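Local coordinates for 3-oxoacyl-[acyl-carrier protein] synthase (Thermus thermophilus, PDB 1UB7) that probably catalyses the first condensation of fatty acid synthesis, condensing the acetyl group of acetyl-CoA with malonyl-ACP, with loss of carbon dioxide, and works as a homodimer, at residues R241-H246 / W264-V269; H300-S305 / A314-W319; T79-A84 / E138-I143; D52-A57 / A91-R96; M16-F21 / K39-A44. All coordinates share one frame; numbering follows the deposited sequence.

Contact 1 of 5, residues R241-H246 / W264-V269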
# COMPACT_ATOMS: atom_id res chain seq x y z
N ARG A 241 8.60 -19.96 21.51
CA ARG A 241 7.57 -20.99 21.73
C ARG A 241 7.07 -21.60 20.41
O ARG A 241 6.85 -22.81 20.31
CB ARG A 241 6.39 -20.38 22.51
CG ARG A 241 5.13 -21.25 22.60
CD ARG A 241 5.39 -22.59 23.28
NE ARG A 241 6.01 -22.43 24.59
CZ ARG A 241 6.26 -23.43 25.43
NH1 ARG A 241 5.93 -24.68 25.10
NH2 ARG A 241 6.85 -23.19 26.60
N LEU A 242 6.87 -20.77 19.39
CA LEU A 242 6.40 -21.28 18.11
C LEU A 242 6.83 -20.38 16.95
O LEU A 242 6.75 -19.15 17.04
CB LEU A 242 4.88 -21.42 18.12
CG LEU A 242 4.18 -21.95 16.86
CD1 LEU A 242 4.44 -23.43 16.69
CD2 LEU A 242 2.68 -21.70 16.99
N PHE A 243 7.32 -21.01 15.89
CA PHE A 243 7.76 -20.30 14.69
C PHE A 243 6.62 -20.42 13.72
O PHE A 243 6.12 -21.52 13.48
CB PHE A 243 9.00 -20.95 14.08
CG PHE A 243 10.26 -20.74 14.87
CD1 PHE A 243 10.39 -21.25 16.17
CD2 PHE A 243 11.32 -20.01 14.33
CE1 PHE A 243 11.55 -21.03 16.91
CE2 PHE A 243 12.49 -19.79 15.07
CZ PHE A 243 12.60 -20.30 16.36
N VAL A 244 6.20 -19.29 13.16
CA VAL A 244 5.10 -19.27 12.21
C VAL A 244 5.61 -18.66 10.93
O VAL A 244 5.80 -17.44 10.82
CB VAL A 244 3.92 -18.45 12.75
CG1 VAL A 244 2.67 -18.75 11.94
CG2 VAL A 244 3.70 -18.76 14.23
N PRO A 245 5.88 -19.52 9.94
CA PRO A 245 6.39 -19.08 8.65
C PRO A 245 5.31 -18.94 7.60
O PRO A 245 4.20 -19.43 7.77
CB PRO A 245 7.35 -20.19 8.28
CG PRO A 245 6.56 -21.41 8.73
CD PRO A 245 6.10 -20.97 10.12
N HIS A 246 5.65 -18.26 6.51
CA HIS A 246 4.73 -18.11 5.40
C HIS A 246 4.46 -19.56 4.98
O HIS A 246 5.37 -20.37 4.94
CB HIS A 246 5.43 -17.37 4.26
CG HIS A 246 4.61 -17.28 3.01
ND1 HIS A 246 5.18 -17.08 1.77
CD2 HIS A 246 3.28 -17.35 2.80
CE1 HIS A 246 4.23 -17.04 0.85
NE2 HIS A 246 3.06 -17.20 1.46
N TRP A 264 9.23 -30.19 14.73
CA TRP A 264 7.97 -29.78 14.10
C TRP A 264 6.92 -29.22 15.06
O TRP A 264 5.98 -28.54 14.63
CB TRP A 264 7.37 -30.93 13.31
CG TRP A 264 7.99 -31.11 11.98
CD1 TRP A 264 8.85 -32.09 11.59
CD2 TRP A 264 7.81 -30.27 10.83
NE1 TRP A 264 9.21 -31.93 10.28
CE2 TRP A 264 8.59 -30.81 9.78
CE3 TRP A 264 7.06 -29.11 10.59
CZ2 TRP A 264 8.64 -30.24 8.51
CZ3 TRP A 264 7.11 -28.54 9.32
CH2 TRP A 264 7.89 -29.10 8.30
N GLU A 265 7.08 -29.50 16.34
CA GLU A 265 6.16 -29.04 17.38
C GLU A 265 6.25 -27.53 17.62
O GLU A 265 5.31 -26.92 18.13
CB GLU A 265 6.47 -29.78 18.68
CG GLU A 265 7.94 -29.67 19.04
CD GLU A 265 8.29 -30.38 20.32
OE1 GLU A 265 7.74 -30.01 21.38
OE2 GLU A 265 9.13 -31.30 20.27
N ARG A 266 7.39 -26.94 17.27
CA ARG A 266 7.61 -25.51 17.45
C ARG A 266 7.51 -24.77 16.12
O ARG A 266 8.05 -23.69 15.96
CB ARG A 266 8.97 -25.27 18.09
CG ARG A 266 9.02 -25.62 19.57
CD ARG A 266 10.46 -25.72 20.07
NE ARG A 266 11.21 -24.49 19.87
CZ ARG A 266 12.49 -24.33 20.20
NH1 ARG A 266 13.15 -25.35 20.75
NH2 ARG A 266 13.10 -23.17 20.00
N VAL A 267 6.81 -25.38 15.17
CA VAL A 267 6.61 -24.81 13.85
C VAL A 267 5.16 -25.00 13.43
O VAL A 267 4.62 -26.11 13.52
CB VAL A 267 7.49 -25.49 12.80
CG1 VAL A 267 7.05 -25.06 11.41
CG2 VAL A 267 8.94 -25.12 13.05
N ALA A 268 4.53 -23.91 12.97
CA ALA A 268 3.13 -23.94 12.55
C ALA A 268 2.97 -24.33 11.09
O ALA A 268 3.65 -23.81 10.22
CB ALA A 268 2.50 -22.58 12.78
N VAL A 269 2.05 -25.25 10.82
CA VAL A 269 1.81 -25.69 9.45
C VAL A 269 0.33 -25.83 9.14
O VAL A 269 -0.46 -26.22 10.00
CB VAL A 269 2.46 -27.08 9.15
CG1 VAL A 269 2.41 -27.37 7.65
CG2 VAL A 269 3.91 -27.11 9.65

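Contact 2 of 5, residues H300-S305 / A314-W319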
# COMPACT_ATOMS: atom_id res chain seq x y z
N HIS A 300 6.70 -16.31 23.16
CA HIS A 300 7.44 -15.53 22.19
C HIS A 300 7.20 -16.21 20.86
O HIS A 300 7.59 -17.36 20.66
CB HIS A 300 8.93 -15.52 22.52
CG HIS A 300 9.23 -14.92 23.85
ND1 HIS A 300 8.70 -13.71 24.26
CD2 HIS A 300 9.99 -15.37 24.88
CE1 HIS A 300 9.12 -13.44 25.48
NE2 HIS A 300 9.90 -14.43 25.88
N VAL A 301 6.54 -15.51 19.95
CA VAL A 301 6.25 -16.06 18.64
C VAL A 301 7.04 -15.36 17.55
O VAL A 301 7.23 -14.14 17.57
CB VAL A 301 4.75 -15.93 18.31
CG1 VAL A 301 4.41 -16.77 17.08
CG2 VAL A 301 3.92 -16.36 19.52
N LEU A 302 7.53 -16.15 16.60
CA LEU A 302 8.28 -15.58 15.51
C LEU A 302 7.50 -15.76 14.23
O LEU A 302 7.01 -16.85 13.95
CB LEU A 302 9.64 -16.25 15.34
CG LEU A 302 10.29 -15.69 14.08
CD1 LEU A 302 11.72 -15.35 14.38
CD2 LEU A 302 10.14 -16.68 12.89
N LEU A 303 7.41 -14.67 13.47
CA LEU A 303 6.72 -14.65 12.20
C LEU A 303 7.78 -14.35 11.15
O LEU A 303 8.67 -13.52 11.40
CB LEU A 303 5.65 -13.54 12.18
CG LEU A 303 4.67 -13.45 13.35
CD1 LEU A 303 3.77 -12.23 13.16
CD2 LEU A 303 3.83 -14.72 13.43
N VAL A 304 7.69 -15.00 10.00
CA VAL A 304 8.66 -14.78 8.95
C VAL A 304 8.02 -15.09 7.61
O VAL A 304 7.23 -16.02 7.50
CB VAL A 304 9.93 -15.67 9.18
CG1 VAL A 304 9.55 -17.15 9.16
CG2 VAL A 304 10.99 -15.38 8.12
N SER A 305 8.35 -14.29 6.59
CA SER A 305 7.79 -14.50 5.25
C SER A 305 8.71 -13.98 4.14
O SER A 305 9.56 -13.12 4.37
CB SER A 305 6.41 -13.82 5.14
OG SER A 305 5.84 -13.99 3.84
N ALA A 314 10.22 -10.50 8.93
CA ALA A 314 10.15 -11.35 10.10
C ALA A 314 9.90 -10.49 11.33
O ALA A 314 10.33 -9.33 11.40
CB ALA A 314 11.46 -12.11 10.25
N ALA A 315 9.21 -11.06 12.31
CA ALA A 315 8.90 -10.34 13.53
C ALA A 315 8.84 -11.26 14.75
O ALA A 315 8.55 -12.46 14.64
CB ALA A 315 7.58 -9.60 13.37
N VAL A 316 9.14 -10.69 15.91
CA VAL A 316 9.10 -11.40 17.16
C VAL A 316 8.10 -10.62 18.00
O VAL A 316 8.24 -9.41 18.21
CB VAL A 316 10.48 -11.42 17.86
CG1 VAL A 316 10.33 -11.83 19.33
CG2 VAL A 316 11.40 -12.40 17.14
N LEU A 317 7.09 -11.35 18.48
CA LEU A 317 6.00 -10.79 19.26
C LEU A 317 5.74 -11.64 20.50
O LEU A 317 5.60 -12.86 20.40
CB LEU A 317 4.72 -10.81 18.41
CG LEU A 317 3.37 -10.55 19.06
CD1 LEU A 317 3.27 -9.09 19.50
CD2 LEU A 317 2.27 -10.88 18.08
N THR A 318 5.70 -10.99 21.66
CA THR A 318 5.41 -11.69 22.90
C THR A 318 3.88 -11.62 22.97
O THR A 318 3.31 -10.56 23.23
CB THR A 318 6.03 -10.97 24.12
OG1 THR A 318 7.45 -11.19 24.14
CG2 THR A 318 5.42 -11.49 25.41
N TRP A 319 3.24 -12.76 22.72
CA TRP A 319 1.78 -12.88 22.69
C TRP A 319 0.98 -12.34 23.88
O TRP A 319 1.44 -12.35 25.02
CB TRP A 319 1.39 -14.34 22.45
CG TRP A 319 0.06 -14.48 21.80
CD1 TRP A 319 -1.13 -14.77 22.41
CD2 TRP A 319 -0.24 -14.26 20.41
NE1 TRP A 319 -2.16 -14.74 21.49
CE2 TRP A 319 -1.64 -14.43 20.26
CE3 TRP A 319 0.53 -13.93 19.29
CZ2 TRP A 319 -2.28 -14.29 19.01
CZ3 TRP A 319 -0.11 -13.79 18.05
CH2 TRP A 319 -1.50 -13.97 17.92

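Contact 3 of 5, residues T79-A84 / E138-I143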
# COMPACT_ATOMS: atom_id res chain seq x y z
N THR A 79 -2.61 -6.86 0.59
CA THR A 79 -3.11 -7.73 -0.46
C THR A 79 -2.35 -7.46 -1.74
O THR A 79 -1.64 -6.46 -1.84
CB THR A 79 -4.62 -7.47 -0.73
OG1 THR A 79 -5.11 -8.44 -1.68
CG2 THR A 79 -4.83 -6.05 -1.29
N ASN A 80 -2.50 -8.36 -2.71
CA ASN A 80 -1.87 -8.20 -4.01
C ASN A 80 -2.92 -8.47 -5.08
O ASN A 80 -2.63 -8.51 -6.28
CB ASN A 80 -0.68 -9.17 -4.15
CG ASN A 80 0.45 -8.83 -3.18
OD1 ASN A 80 1.23 -7.90 -3.40
ND2 ASN A 80 0.54 -9.60 -2.10
N THR A 81 -4.16 -8.66 -4.64
CA THR A 81 -5.28 -8.88 -5.54
C THR A 81 -6.47 -8.04 -5.10
O THR A 81 -7.56 -8.56 -4.91
CB THR A 81 -5.71 -10.39 -5.60
OG1 THR A 81 -6.04 -10.87 -4.29
CG2 THR A 81 -4.59 -11.25 -6.20
N PRO A 82 -6.29 -6.71 -4.97
CA PRO A 82 -7.41 -5.85 -4.55
C PRO A 82 -8.55 -5.84 -5.59
O PRO A 82 -8.32 -6.03 -6.79
CB PRO A 82 -6.75 -4.49 -4.39
CG PRO A 82 -5.73 -4.50 -5.49
CD PRO A 82 -5.13 -5.89 -5.37
N ASP A 83 -9.77 -5.64 -5.11
CA ASP A 83 -10.93 -5.59 -5.99
C ASP A 83 -10.72 -4.60 -7.12
O ASP A 83 -11.01 -4.89 -8.28
CB ASP A 83 -12.18 -5.21 -5.21
CG ASP A 83 -12.62 -6.29 -4.25
OD1 ASP A 83 -11.77 -7.10 -3.83
OD2 ASP A 83 -13.82 -6.32 -3.91
N ALA A 84 -10.23 -3.40 -6.79
CA ALA A 84 -9.99 -2.37 -7.79
C ALA A 84 -8.70 -1.62 -7.51
O ALA A 84 -8.14 -1.73 -6.42
CB ALA A 84 -11.16 -1.41 -7.81
N GLU A 138 -6.13 -12.37 0.30
CA GLU A 138 -5.81 -12.70 -1.10
C GLU A 138 -6.80 -13.61 -1.81
O GLU A 138 -7.21 -14.63 -1.27
CB GLU A 138 -4.45 -13.39 -1.17
CG GLU A 138 -3.28 -12.50 -0.86
CD GLU A 138 -2.80 -11.74 -2.07
OE1 GLU A 138 -3.64 -11.22 -2.83
OE2 GLU A 138 -1.57 -11.65 -2.25
N ALA A 139 -7.17 -13.25 -3.03
CA ALA A 139 -8.07 -14.07 -3.84
C ALA A 139 -7.24 -14.44 -5.07
O ALA A 139 -7.50 -13.98 -6.18
CB ALA A 139 -9.30 -13.28 -4.26
N LEU A 140 -6.21 -15.26 -4.87
CA LEU A 140 -5.34 -15.64 -5.97
C LEU A 140 -6.05 -16.40 -7.07
O LEU A 140 -5.66 -16.33 -8.23
CB LEU A 140 -4.17 -16.45 -5.43
CG LEU A 140 -3.29 -15.54 -4.56
CD1 LEU A 140 -2.38 -16.36 -3.64
CD2 LEU A 140 -2.50 -14.60 -5.47
N SER A 141 -7.12 -17.10 -6.71
CA SER A 141 -7.87 -17.87 -7.69
C SER A 141 -8.46 -16.98 -8.77
O SER A 141 -9.10 -17.46 -9.69
CB SER A 141 -8.99 -18.65 -7.01
OG SER A 141 -9.99 -17.79 -6.51
N LYS A 142 -8.23 -15.68 -8.66
CA LYS A 142 -8.79 -14.75 -9.65
C LYS A 142 -7.78 -14.29 -10.69
O LYS A 142 -8.16 -13.71 -11.70
CB LYS A 142 -9.38 -13.52 -8.95
CG LYS A 142 -10.24 -13.83 -7.74
CD LYS A 142 -11.60 -14.39 -8.10
CE LYS A 142 -12.45 -14.57 -6.85
NZ LYS A 142 -13.87 -14.87 -7.15
N ILE A 143 -6.49 -14.54 -10.43
CA ILE A 143 -5.42 -14.14 -11.35
C ILE A 143 -4.53 -15.33 -11.69
O ILE A 143 -3.52 -15.20 -12.37
CB ILE A 143 -4.52 -13.03 -10.74
CG1 ILE A 143 -3.95 -13.50 -9.40
CG2 ILE A 143 -5.31 -11.74 -10.57
CD1 ILE A 143 -2.61 -12.89 -9.03

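Contact 4 of 5, residues D52-A57 / A91-R96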
# COMPACT_ATOMS: atom_id res chain seq x y z
N ASP A 52 -14.41 -9.40 0.23
CA ASP A 52 -15.30 -10.30 0.95
C ASP A 52 -14.50 -11.17 1.91
O ASP A 52 -14.91 -11.39 3.05
CB ASP A 52 -16.07 -11.19 -0.02
CG ASP A 52 -16.85 -10.39 -1.02
OD1 ASP A 52 -17.84 -9.74 -0.62
OD2 ASP A 52 -16.44 -10.39 -2.20
N LEU A 53 -13.37 -11.66 1.43
CA LEU A 53 -12.54 -12.48 2.29
C LEU A 53 -12.12 -11.61 3.46
O LEU A 53 -12.08 -12.07 4.60
CB LEU A 53 -11.32 -12.99 1.52
CG LEU A 53 -11.57 -13.70 0.19
CD1 LEU A 53 -10.24 -14.14 -0.42
CD2 LEU A 53 -12.49 -14.90 0.40
N ALA A 54 -11.82 -10.33 3.19
CA ALA A 54 -11.41 -9.41 4.24
C ALA A 54 -12.56 -9.16 5.22
O ALA A 54 -12.35 -9.17 6.44
CB ALA A 54 -10.94 -8.08 3.63
N PHE A 55 -13.77 -8.96 4.70
CA PHE A 55 -14.92 -8.74 5.57
C PHE A 55 -15.12 -9.95 6.48
O PHE A 55 -15.25 -9.82 7.70
CB PHE A 55 -16.22 -8.51 4.77
CG PHE A 55 -16.20 -7.30 3.86
CD1 PHE A 55 -15.29 -6.26 4.05
CD2 PHE A 55 -17.11 -7.21 2.80
CE1 PHE A 55 -15.28 -5.14 3.20
CE2 PHE A 55 -17.11 -6.10 1.94
CZ PHE A 55 -16.19 -5.07 2.14
N LYS A 56 -15.12 -11.14 5.87
CA LYS A 56 -15.31 -12.37 6.63
C LYS A 56 -14.23 -12.61 7.68
O LYS A 56 -14.52 -13.13 8.76
CB LYS A 56 -15.41 -13.57 5.68
CG LYS A 56 -16.84 -13.79 5.19
CD LYS A 56 -16.90 -14.11 3.71
CE LYS A 56 -18.34 -14.03 3.18
NZ LYS A 56 -18.37 -14.24 1.69
N ALA A 57 -13.00 -12.21 7.40
CA ALA A 57 -11.94 -12.41 8.39
C ALA A 57 -12.19 -11.48 9.57
O ALA A 57 -11.98 -11.86 10.71
CB ALA A 57 -10.58 -12.12 7.77
N ALA A 91 -10.56 0.88 2.31
CA ALA A 91 -11.67 1.81 2.42
C ALA A 91 -13.00 1.03 2.47
O ALA A 91 -13.92 1.39 3.20
CB ALA A 91 -11.65 2.79 1.26
N LEU A 92 -13.09 -0.07 1.71
CA LEU A 92 -14.31 -0.87 1.70
C LEU A 92 -14.51 -1.53 3.08
O LEU A 92 -15.63 -1.64 3.57
CB LEU A 92 -14.24 -1.96 0.61
CG LEU A 92 -13.95 -1.48 -0.82
CD1 LEU A 92 -13.85 -2.67 -1.78
CD2 LEU A 92 -15.04 -0.53 -1.27
N VAL A 93 -13.41 -1.95 3.70
CA VAL A 93 -13.48 -2.59 5.02
C VAL A 93 -13.89 -1.55 6.06
O VAL A 93 -14.70 -1.83 6.94
CB VAL A 93 -12.11 -3.20 5.43
CG1 VAL A 93 -12.13 -3.61 6.90
CG2 VAL A 93 -11.79 -4.39 4.55
N GLN A 94 -13.33 -0.35 5.95
CA GLN A 94 -13.65 0.74 6.87
C GLN A 94 -15.16 1.04 6.83
O GLN A 94 -15.80 1.22 7.87
CB GLN A 94 -12.84 1.98 6.49
CG GLN A 94 -13.26 3.27 7.17
CD GLN A 94 -14.48 3.86 6.51
OE1 GLN A 94 -14.51 4.04 5.29
NE2 GLN A 94 -15.50 4.18 7.31
N ALA A 95 -15.71 1.09 5.62
CA ALA A 95 -17.13 1.36 5.42
C ALA A 95 -17.99 0.25 6.04
O ALA A 95 -18.85 0.51 6.89
CB ALA A 95 -17.43 1.49 3.90
N ARG A 96 -17.73 -0.99 5.61
CA ARG A 96 -18.44 -2.16 6.09
C ARG A 96 -18.60 -2.17 7.60
O ARG A 96 -19.68 -2.47 8.12
CB ARG A 96 -17.73 -3.43 5.63
CG ARG A 96 -18.16 -4.70 6.36
CD ARG A 96 -19.59 -5.13 6.05
NE ARG A 96 -19.99 -6.29 6.85
CZ ARG A 96 -20.40 -6.25 8.12
NH1 ARG A 96 -20.47 -5.09 8.78
NH2 ARG A 96 -20.72 -7.38 8.75

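Contact 5 of 5, residues M16-F21 / K39-A44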
# COMPACT_ATOMS: atom_id res chain seq x y z
N MET A 16 -10.75 -27.79 -2.73
CA MET A 16 -10.24 -28.34 -3.97
C MET A 16 -9.07 -29.27 -3.69
O MET A 16 -7.96 -28.83 -3.37
CB MET A 16 -9.82 -27.23 -4.92
CG MET A 16 -9.85 -27.68 -6.37
SD MET A 16 -9.94 -26.33 -7.53
CE MET A 16 -8.89 -26.92 -8.84
N THR A 17 -9.34 -30.57 -3.81
CA THR A 17 -8.36 -31.63 -3.56
C THR A 17 -7.40 -31.81 -4.72
O THR A 17 -7.69 -31.40 -5.86
CB THR A 17 -9.07 -32.97 -3.31
OG1 THR A 17 -9.87 -33.30 -4.45
CG2 THR A 17 -9.97 -32.87 -2.08
N ASN A 18 -6.25 -32.41 -4.44
CA ASN A 18 -5.26 -32.65 -5.49
C ASN A 18 -5.96 -33.49 -6.55
O ASN A 18 -5.67 -33.36 -7.74
CB ASN A 18 -4.04 -33.40 -4.94
CG ASN A 18 -3.22 -32.57 -3.96
OD1 ASN A 18 -3.07 -31.36 -4.12
ND2 ASN A 18 -2.66 -33.23 -2.96
N ALA A 19 -6.90 -34.32 -6.11
CA ALA A 19 -7.68 -35.17 -7.01
C ALA A 19 -8.36 -34.26 -8.04
O ALA A 19 -8.29 -34.51 -9.25
CB ALA A 19 -8.72 -35.95 -6.21
N ASP A 20 -9.00 -33.21 -7.54
CA ASP A 20 -9.68 -32.23 -8.38
C ASP A 20 -8.76 -31.71 -9.48
O ASP A 20 -9.21 -31.30 -10.55
CB ASP A 20 -10.17 -31.06 -7.53
CG ASP A 20 -11.42 -31.39 -6.75
OD1 ASP A 20 -12.45 -31.70 -7.38
OD2 ASP A 20 -11.38 -31.34 -5.50
N PHE A 21 -7.46 -31.72 -9.19
CA PHE A 21 -6.46 -31.26 -10.15
C PHE A 21 -6.04 -32.40 -11.09
O PHE A 21 -5.68 -32.15 -12.24
CB PHE A 21 -5.24 -30.70 -9.40
CG PHE A 21 -5.46 -29.32 -8.82
CD1 PHE A 21 -5.52 -28.20 -9.65
CD2 PHE A 21 -5.61 -29.14 -7.44
CE1 PHE A 21 -5.71 -26.93 -9.12
CE2 PHE A 21 -5.81 -27.87 -6.90
CZ PHE A 21 -5.86 -26.76 -7.74
N LYS A 39 -2.25 -30.76 0.12
CA LYS A 39 -3.26 -31.80 -0.11
C LYS A 39 -4.56 -31.17 -0.60
O LYS A 39 -5.23 -31.72 -1.47
CB LYS A 39 -3.51 -32.59 1.18
CG LYS A 39 -2.34 -33.44 1.63
CD LYS A 39 -2.60 -34.10 2.97
CE LYS A 39 -1.42 -34.95 3.42
NZ LYS A 39 -1.65 -35.56 4.77
N GLU A 40 -4.94 -30.04 -0.01
CA GLU A 40 -6.16 -29.34 -0.42
C GLU A 40 -5.96 -27.85 -0.21
O GLU A 40 -5.03 -27.44 0.49
CB GLU A 40 -7.38 -29.74 0.44
CG GLU A 40 -7.47 -31.19 0.89
CD GLU A 40 -8.73 -31.44 1.72
OE1 GLU A 40 -9.04 -30.62 2.61
OE2 GLU A 40 -9.41 -32.46 1.47
N ARG A 41 -6.84 -27.06 -0.80
CA ARG A 41 -6.82 -25.60 -0.66
C ARG A 41 -8.26 -25.12 -0.85
O ARG A 41 -9.09 -25.83 -1.43
CB ARG A 41 -5.90 -24.94 -1.70
CG ARG A 41 -6.42 -24.91 -3.14
CD ARG A 41 -5.52 -25.72 -4.05
NE ARG A 41 -5.57 -27.13 -3.67
CZ ARG A 41 -4.58 -28.00 -3.85
NH1 ARG A 41 -3.44 -27.62 -4.40
NH2 ARG A 41 -4.75 -29.26 -3.47
N ARG A 42 -8.56 -23.93 -0.34
CA ARG A 42 -9.90 -23.36 -0.44
C ARG A 42 -9.98 -22.40 -1.62
O ARG A 42 -9.00 -21.78 -1.98
CB ARG A 42 -10.26 -22.63 0.86
CG ARG A 42 -10.19 -23.52 2.09
CD ARG A 42 -10.97 -24.81 1.88
NE ARG A 42 -11.06 -25.58 3.12
CZ ARG A 42 -11.96 -25.36 4.08
NH1 ARG A 42 -12.86 -24.40 3.95
NH2 ARG A 42 -11.96 -26.11 5.18
N VAL A 43 -11.16 -22.29 -2.23
CA VAL A 43 -11.35 -21.40 -3.38
C VAL A 43 -12.59 -20.52 -3.18
O VAL A 43 -13.68 -21.02 -2.85
CB VAL A 43 -11.50 -22.21 -4.70
CG1 VAL A 43 -11.63 -21.27 -5.89
CG2 VAL A 43 -10.29 -23.13 -4.88
N ALA A 44 -12.42 -19.21 -3.39
CA ALA A 44 -13.51 -18.26 -3.21
C ALA A 44 -14.69 -18.52 -4.13
O ALA A 44 -14.50 -18.89 -5.30
CB ALA A 44 -13.00 -16.83 -3.41

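Contact 1 of 5, residues R241-H246 / W264-V269
Arg266, Ala268 and Phe243 account for most of the surface buried here, and two backbone bonds set their register. Phe243 N donates to Arg266 O at 2.8 Å, from 41° above the carbonyl plane, and Ala268 N returns a bond to Phe243 O at 2.9 Å, meeting that oxygen almost head-on (C=O...N 171°). Both bonds flank Val267, making a single bridge between Phe243 and Val267. The Phe243 ring runs beside the Arg266 side chain in the same direction, its CE1 4.1 Å from NH2 with the two planes 45° apart, while Arg266 O lies at the ring edge. Ala268 points its methyl at the strand, where CB is 3.9 Å from Val244 CG1. Leu242 lays CD1 3.4 Å from Val267 N. The strand leads into His246, a predicted active-site residue. The loop 264-269 thus borders strand 242-245, which pairs on its other side with strand 300-307; Val267 also packs on helix 250-258, and Leu242 and Val244 on helix 281-292.

Contact 2 of 5, residues H300-S305 / A314-W319
Val301 and Leu317 exchange two backbone hydrogen bonds, and Leu303 and Ala315 exchange two more; both bonds of the Leu303-Ala315 pair, N to O in each direction, are 2.7 Å long. The strand axes stay 4.4 Å apart and run 167° to each other. Around Ala314 the fit is close: its CB is 3.3 Å from Leu303 O and 3.9 Å from Val304 CG2. Leu302 CD1 meets Val316 CG2 at 4.1 Å on the same face, which helix 211-233 covers. These are the arms of a beta hairpin, strands 300-307 and 311-318, adjacent in a four-stranded mixed sheet of this thiolase-like fold. The other end is the more open one: His300 and Trp319 are partly exposed there. The His300 ring lies alongside Thr318 and hydrogen-bonds in its plane through ND1 to OG1 (2.8 Å). On the opposite face Val301 CG2 reaches Trp319 CE3 only at 4.2 Å, and the indole continues onto Val290 of helix 281-292.

Contact 3 of 5, residues T79-A84 / E138-I143
Thr81 chi1 of 57° sets OG1 between its backbone N and carbonyl carbon, facing Glu138, whose chain bends at chi2 (-85°), which brings CD back toward Asn80 N. The hydroxyl is used twice: OG1 donates to Glu138 OE1 at 2.8 Å, nearly in line with the C-O bond, and accepts from Ala139 N at 2.9 Å in an almost straight bond. OE1 also takes Asn80 N at 3.1 Å, from well above the carboxylate plane. The other oxygen, OE2, receives Asn80 ND2 at 2.9 Å; it lies in the plane of that amide, which is turned 39° from the carboxylate. Three donors from one loop therefore grip a buried carboxylate, and Ser278 OG gives OE2 a further partner. Such a concentration of donors would probably favour the ionised form. The loop itself is shaped by an ST turn, Thr79 OG1 accepting from Thr81 N at 3.1 Å while also bonded to Ala137 O. Both segments follow the ends of neighbouring parallel strands, 72-78 and 131-138, in the five-stranded sheet of this thiolase-like fold. Beyond the polar cluster, Thr81 CG2 packs against Ile143 CD1 at 3.8 Å and Leu140 CD2 at 4.0 Å. Leu140 lies about 5 Å, side chain to side chain, from the predicted active-site Asn276, and Ile143 packs on Phe86 of the second subunit.

Contact 4 of 5, residues D52-A57 / A91-R96
Phe55 carries this contact, sending its ring from helix 52-57 across to Leu92, Val93 and Arg96 of helix 91-96. From CB, chi1 of -61° places CG anti to the carbonyl carbon, and CG meets Arg96 CG at 4.1 Å. Next along the ring, CD1 touches both Arg96 CG and Val93 CG2. CE1 comes nearest to helix 91-96: it is 3.5 Å from Leu92 O and 3.6 Å from Val93 CA, which lies at the ring edge. At the tip, CZ reaches Leu92 CB at 4.0 Å. One ring face is covered by Arg96 CB in a CH-pi contact, 4.1 Å from the ring centroid and 20° off the normal. The arginine chain bends at chi2 and its NH2 forms a salt bridge with Glu59, farther along helix 50-64. Beside the ring, Ala54 CB packs on Val93 CG2 at 3.9 Å, and both side chains rest on strand 131-138, placing the helix pair over the five-stranded sheet. The short segment axes approach to 9.9 Å at a crossing angle of -43°. An alanine in place of Phe55 would probably open a gap beside Leu92 and Val93 and leave the Arg96 methylenes without their aromatic surface. Between the two segments the contact is apolar and CH-pi and rests on close fit, while a directional link between the helices comes from the Arg96-Glu59 salt bridge.

Contact 5 of 5, residues M16-F21 / K39-A44
Polar bonds converge on Met16 O and Asn18 from the Arg41 side chain. Arg41 NE donates to Met16 O at 2.9 Å, with NH2 adding a weak second bond to that oxygen; NH2 also binds Asn18 OD1 at 2.8 Å, in the guanidinium plane but from 49° above the amide carbonyl plane. Asn18 ND2 has its own partner in Asp29. Backbone bonds add Met16 N to Arg41 O at 2.9 Å, a weak return bond from Arg41 N, and Asn18 N to Lys39 O at 3.2 Å. Within 16-21, Thr17 and Asp20 form a capping box, which starts helix 18-22. The aromatic contact is between Phe21 and Arg41, tip to tip, CE2 over the centre of the guanidinium and 3.3 Å from CZ, the planes 62° apart. The apolar one sets Met16 CB on Val43 CG2 at 4.1 Å. A leucine in place of Arg41 would probably leave Asn18 OD1 without this donor and Phe21 without the flat group at its tip. Strands 14-17 and 40-43 form a small, weakly bonded antiparallel pair, with Asn18 also packed on helix 29-35, Phe21 on Val153, and Val43 on Ser141.

Overall arrangement
From the N terminus, contact 5 comes first, closing the loop through helix 29-35 and pairing strand 14-17 with strand 40-43. The chain runs on into helix 50-64, where contact 4 opens; contact 3 opens before contact 4 closes, and ends last, so the two cross. Contact 4 joins helix 50-64 to helix 89-96, contact 3 the loops after strands 72-78 and 131-138; they touch through Leu53 against Glu138 and Ala139, and both reach the second subunit. Contact 3 also meets contact 5 where Ser141 packs on Val43. In series, contact 1 closes the stretch holding helix 250-258 and contact 2 the hairpin of strands 300-307 and 311-318, adjoining in the four-stranded sheet through Val244 N and Leu302 O.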